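Local atomic coordinates of arginyl-tRNA synthetase, putative (Plasmodium falciparum, PDB entry 5JLD), a protein that probably attaches L-arginine to tRNA(Arg) at the expense of ATP, as a class I aminoacyl-tRNA synthetase of the malaria parasite. Residues 513-516 and 517-521. Numbering follows the deposited sequence.
Sequences INLG and LHILK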
loop_
_atom_site.group_PDB
_atom_site.type_symbol
_atom_site.label_atom_id
_atom_site.label_comp_id
_atom_site.label_asym_id
_atom_site.label_seq_id
_atom_site.Cartn_x
_atom_site.Cartn_y
_atom_site.Cartn_z
ATOM N N ILE A 513 -13.388 -26.129 2.097
ATOM C CA ILE A 513 -14.006 -25.302 1.067
ATOM C C ILE A 513 -13.763 -23.828 1.361
ATOM O O ILE A 513 -13.285 -23.094 0.505
ATOM C CB ILE A 513 -15.536 -25.543 0.958
ATOM C CG1 ILE A 513 -15.830 -26.916 0.359
ATOM C CG2 ILE A 513 -16.181 -24.475 0.087
ATOM C CD1 ILE A 513 -15.317 -27.074 -1.067
ATOM N N ASN A 514 -14.086 -23.408 2.580
ATOM C CA ASN A 514 -13.960 -21.995 2.961
ATOM C C ASN A 514 -12.513 -21.467 2.926
ATOM O O ASN A 514 -12.250 -20.329 2.473
ATOM C CB ASN A 514 -14.546 -21.780 4.355
ATOM C CG ASN A 514 -16.059 -21.691 4.344
ATOM O OD1 ASN A 514 -16.688 -21.832 3.298
ATOM N ND2 ASN A 514 -16.652 -21.460 5.515
ATOM N N LEU A 515 -11.586 -22.297 3.405
ATOM C CA LEU A 515 -10.172 -21.965 3.330
ATOM C C LEU A 515 -9.733 -21.821 1.866
ATOM O O LEU A 515 -9.095 -20.831 1.493
ATOM C CB LEU A 515 -9.334 -23.025 4.061
ATOM C CG LEU A 515 -7.817 -22.790 4.014
ATOM C CD1 LEU A 515 -7.516 -21.373 4.488
ATOM C CD2 LEU A 515 -7.066 -23.790 4.858
ATOM N N GLY A 516 -10.102 -22.802 1.039
ATOM C CA GLY A 516 -9.801 -22.762 -0.388
ATOM C C GLY A 516 -10.290 -21.476 -1.029
ATOM O O GLY A 516 -9.541 -20.777 -1.745
ATOM N N LEU A 517 -11.543 -21.143 -0.740
ATOM C CA LEU A 517 -12.165 -19.936 -1.256
ATOM C C LEU A 517 -11.347 -18.701 -0.881
ATOM O O LEU A 517 -10.954 -17.892 -1.749
ATOM C CB LEU A 517 -13.591 -19.791 -0.718
ATOM C CG LEU A 517 -14.262 -18.444 -1.021
ATOM C CD1 LEU A 517 -14.395 -18.261 -2.521
ATOM C CD2 LEU A 517 -15.633 -18.310 -0.338
ATOM N N HIS A 518 -11.088 -18.567 0.417
ATOM C CA HIS A 518 -10.393 -17.396 0.873
ATOM C C HIS A 518 -9.037 -17.269 0.172
ATOM O O HIS A 518 -8.672 -16.190 -0.290
ATOM C CB HIS A 518 -10.214 -17.404 2.379
ATOM C CG HIS A 518 -9.855 -16.053 2.922
ATOM N ND1 HIS A 518 -10.763 -15.016 2.976
ATOM C CD2 HIS A 518 -8.684 -15.552 3.383
ATOM C CE1 HIS A 518 -10.176 -13.943 3.478
ATOM N NE2 HIS A 518 -8.911 -14.241 3.726
ATOM N N ILE A 519 -8.323 -18.384 0.057
ATOM C CA ILE A 519 -7.065 -18.383 -0.666
ATOM C C ILE A 519 -7.252 -17.879 -2.102
ATOM O O ILE A 519 -6.479 -17.056 -2.579
ATOM C CB ILE A 519 -6.448 -19.776 -0.686
ATOM C CG1 ILE A 519 -5.998 -20.157 0.723
ATOM C CG2 ILE A 519 -5.297 -19.834 -1.673
ATOM C CD1 ILE A 519 -5.684 -21.654 0.875
ATOM N N LEU A 520 -8.304 -18.328 -2.776
ATOM C CA LEU A 520 -8.490 -17.923 -4.168
ATOM C C LEU A 520 -9.031 -16.489 -4.313
ATOM O O LEU A 520 -9.117 -15.973 -5.432
ATOM C CB LEU A 520 -9.422 -18.909 -4.889
ATOM C CG LEU A 520 -8.867 -20.327 -5.024
ATOM C CD1 LEU A 520 -9.969 -21.274 -5.477
ATOM C CD2 LEU A 520 -7.653 -20.355 -5.976
ATOM N N LYS A 521 -9.407 -15.856 -3.199
ATOM C CA LYS A 521 -9.830 -14.450 -3.244
ATOM C C LYS A 521 -8.660 -13.456 -3.375
ATOM O O LYS A 521 -8.877 -12.280 -3.642
ATOM C CB LYS A 521 -10.632 -14.086 -2.001
ATOM C CG LYS A 521 -12.028 -14.719 -1.906
ATOM C CD LYS A 521 -12.776 -14.140 -0.710
ATOM C CE LYS A 521 -14.173 -14.705 -0.592
ATOM N NZ LYS A 521 -14.849 -14.105 0.596
#
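Four successive i to i+4 hydrogen bonds join Ile513, Asn514, Leu515 and Gly516, through their carbonyl oxygens, to the amides of Leu517, His518, Ile519 and Leu520, about two turns of alpha-helix in helix 510-520 of the DALR anticodon-binding domain. The straightest, Ile519 N to Leu515 O at 2.9 Å, has an N-H...O angle of 171°; the last, Leu520 N to Gly516 O, is more bent at 151°. One apolar pair spans the same interval: CD1 of Ile519 lies 4.0 Å from CG of Leu515, the two side chains running obliquely to each other. In Ile519, CG1 stands beside its own backbone N and 3.3 Å from Leu515 O, and the extended chi2 (166°) carries CD1 on to the leucine. Leu515 and Ile519 together face helix 564-584, while Leu515 and His518 meet helix 536-556, where the imidazole of His518 stacks on Tyr541. Leu517 rests on Leu40 and His44, while Leu520 and Ile519 both touch helix 99-108, so this helix joins two other C-terminal helices to the N-terminal part of the chain. Gly516 brings no side chain, yet its carbonyl is flanked by Leu520, whose CG sits 3.4 Å from Gly516 O.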